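Local coordinates for protein putative mannose-1-phosphate guanylyl transferase (Thermus thermophilus, PDB 2CU2) that probably transfers a guanylyl group from GTP to mannose 1-phosphate, making the activated sugar GDP-mannose, at residues Phe28-Glu33 against Val290-Arg295. Numbering follows the deposited sequence.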
loop_
_atom_site.group_PDB
_atom_site.type_symbol
_atom_site.label_atom_id
_atom_site.label_comp_id
_atom_site.label_asym_id
_atom_site.label_seq_id
_atom_site.Cartn_x
_atom_site.Cartn_y
_atom_site.Cartn_z
ATOM N N PHE A 28 20.696 -7.556 -4.072
ATOM C CA PHE A 28 20.964 -6.619 -2.986
ATOM C C PHE A 28 19.714 -6.191 -2.210
ATOM O O PHE A 28 19.662 -5.137 -1.589
ATOM C CB PHE A 28 21.711 -5.412 -3.556
ATOM C CG PHE A 28 22.934 -5.858 -4.297
ATOM C CD1 PHE A 28 24.117 -6.076 -3.601
ATOM C CD2 PHE A 28 22.903 -5.971 -5.677
ATOM C CE1 PHE A 28 25.273 -6.405 -4.292
ATOM C CE2 PHE A 28 24.066 -6.303 -6.364
ATOM C CZ PHE A 28 25.252 -6.522 -5.676
ATOM N N LEU A 29 18.667 -7.035 -2.292
ATOM C CA LEU A 29 17.427 -6.701 -1.606
ATOM C C LEU A 29 17.249 -7.389 -0.251
ATOM O O LEU A 29 17.457 -8.586 -0.099
ATOM C CB LEU A 29 16.303 -7.097 -2.565
ATOM C CG LEU A 29 16.457 -6.431 -3.937
ATOM C CD1 LEU A 29 15.362 -6.851 -4.920
ATOM C CD2 LEU A 29 16.404 -4.906 -3.862
ATOM N N PRO A 30 16.855 -6.623 0.787
ATOM C CA PRO A 30 16.658 -7.180 2.119
ATOM C C PRO A 30 15.373 -7.999 2.189
ATOM O O PRO A 30 14.272 -7.473 2.280
ATOM C CB PRO A 30 16.583 -6.017 3.105
ATOM C CG PRO A 30 16.166 -4.784 2.316
ATOM C CD PRO A 30 16.602 -5.186 0.829
ATOM N N LEU A 31 15.536 -9.337 2.109
ATOM C CA LEU A 31 14.363 -10.204 2.006
ATOM C C LEU A 31 14.167 -11.092 3.243
ATOM O O LEU A 31 13.561 -10.704 4.233
ATOM C CB LEU A 31 14.522 -11.071 0.759
ATOM C CG LEU A 31 13.991 -10.385 -0.502
ATOM C CD1 LEU A 31 14.202 -11.229 -1.759
ATOM C CD2 LEU A 31 12.493 -10.090 -0.431
ATOM N N PHE A 32 14.666 -12.343 3.142
ATOM C CA PHE A 32 14.454 -13.323 4.207
ATOM C C PHE A 32 15.376 -13.084 5.413
ATOM O O PHE A 32 16.581 -12.916 5.284
ATOM C CB PHE A 32 14.705 -14.717 3.630
ATOM C CG PHE A 32 13.789 -14.956 2.465
ATOM C CD1 PHE A 32 12.427 -15.121 2.686
ATOM C CD2 PHE A 32 14.305 -15.022 1.182
ATOM C CE1 PHE A 32 11.579 -15.352 1.611
ATOM C CE2 PHE A 32 13.447 -15.253 0.109
ATOM C CZ PHE A 32 12.084 -15.418 0.319
ATOM N N GLU A 33 14.793 -13.009 6.627
ATOM C CA GLU A 33 15.608 -12.738 7.808
ATOM C C GLU A 33 16.200 -11.324 7.778
ATOM O O GLU A 33 17.046 -10.961 8.585
ATOM C CB GLU A 33 16.730 -13.778 7.880
ATOM C CG GLU A 33 16.246 -15.121 8.436
ATOM C CD GLU A 33 17.422 -16.061 8.602
ATOM O OE1 GLU A 33 18.496 -15.600 8.962
ATOM O OE2 GLU A 33 17.239 -17.264 8.397
ATOM N N VAL A 290 0.633 -12.311 0.858
ATOM C CA VAL A 290 2.071 -12.104 0.936
ATOM C C VAL A 290 2.214 -10.603 1.157
ATOM O O VAL A 290 1.809 -9.803 0.309
ATOM C CB VAL A 290 2.786 -12.495 -0.374
ATOM C CG1 VAL A 290 4.221 -12.029 -0.327
ATOM C CG2 VAL A 290 2.729 -14.009 -0.576
ATOM N N VAL A 291 2.782 -10.228 2.296
ATOM C CA VAL A 291 2.948 -8.825 2.644
ATOM C C VAL A 291 4.395 -8.415 2.887
ATOM O O VAL A 291 5.119 -9.063 3.643
ATOM C CB VAL A 291 2.160 -8.488 3.930
ATOM C CG1 VAL A 291 2.387 -7.039 4.319
ATOM C CG2 VAL A 291 0.679 -8.783 3.732
ATOM N N TYR A 292 4.813 -7.337 2.237
ATOM C CA TYR A 292 6.148 -6.811 2.450
ATOM C C TYR A 292 5.974 -5.370 2.913
ATOM O O TYR A 292 5.393 -4.552 2.209
ATOM C CB TYR A 292 6.990 -6.821 1.174
ATOM C CG TYR A 292 8.440 -6.486 1.457
ATOM C CD1 TYR A 292 9.398 -7.498 1.573
ATOM C CD2 TYR A 292 8.842 -5.165 1.697
ATOM C CE1 TYR A 292 10.712 -7.208 1.924
ATOM C CE2 TYR A 292 10.168 -4.863 2.054
ATOM C CZ TYR A 292 11.094 -5.895 2.164
ATOM O OH TYR A 292 12.400 -5.622 2.503
ATOM N N ALA A 293 6.469 -5.071 4.105
ATOM C CA ALA A 293 6.458 -3.726 4.657
ATOM C C ALA A 293 7.848 -3.322 5.147
ATOM O O ALA A 293 8.331 -3.759 6.184
ATOM C CB ALA A 293 5.465 -3.698 5.816
ATOM N N ASP A 294 8.517 -2.495 4.326
ATOM C CA ASP A 294 9.832 -2.006 4.723
ATOM C C ASP A 294 9.775 -1.216 6.035
ATOM O O ASP A 294 10.686 -1.237 6.855
ATOM C CB ASP A 294 10.372 -1.119 3.600
ATOM C CG ASP A 294 9.817 0.291 3.753
ATOM O OD1 ASP A 294 8.637 0.411 4.086
ATOM O OD2 ASP A 294 10.561 1.245 3.542
ATOM N N ARG A 295 8.667 -0.467 6.204
ATOM C CA ARG A 295 8.494 0.371 7.380
ATOM C C ARG A 295 7.020 0.685 7.628
ATOM O O ARG A 295 6.127 0.216 6.935
ATOM C CB ARG A 295 9.273 1.667 7.164
ATOM C CG ARG A 295 9.801 2.247 8.475
ATOM C CD ARG A 295 9.851 3.778 8.450
ATOM N NE ARG A 295 11.057 4.261 9.127
ATOM C CZ ARG A 295 10.943 4.609 10.422
ATOM N NH1 ARG A 295 9.777 4.513 11.037
ATOM N NH2 ARG A 295 12.017 5.051 11.085
#
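At the edge of the Tyr292 ring, in its plane, sits the backbone carbonyl oxygen of Pro30, while a methyl of Leu31 comes to the same ring obliquely. The phenol hydroxyl donates a short hydrogen bond to that carbonyl, Tyr292 OH to Pro30 O 2.6 Å. At Pro30 O the angle between the C=O bond and the donor is 161°, which puts the hydroxyl almost straight ahead of the carbonyl. The reach of tyrosine matters here, because the two backbones stay well apart: the CA atoms of Leu31 and Tyr292 are 8.9 Å from each other. With CG anti to the backbone N (chi1 -171°), the ring extends from the strand and spans that distance. Pro30 sets its compact ring beside the bond, with Pro30 CG 3.9 Å from Tyr292 OH. Leu31 supplies the apolar part of the contact, crossing the tyrosine at about a right angle with CD2 4.1 Å from Tyr292 CE1; its branched end also suits the greasy surroundings, where Leu19 touches both residues and Leu37 packs on Leu31. A phenylalanine in place of Tyr292 would probably leave the Pro30 carbonyl without this hydroxyl donor. Ala309 and Val311 of the neighbouring strand 306-311 also touch the tyrosine side chain. The contact thus joins the loop between strand 3-8 and helix 37-45, in the GT-A nucleotidyltransferase part, to a parallel strand of the C-terminal beta-helix-like domain, an interdomain contact within one chain.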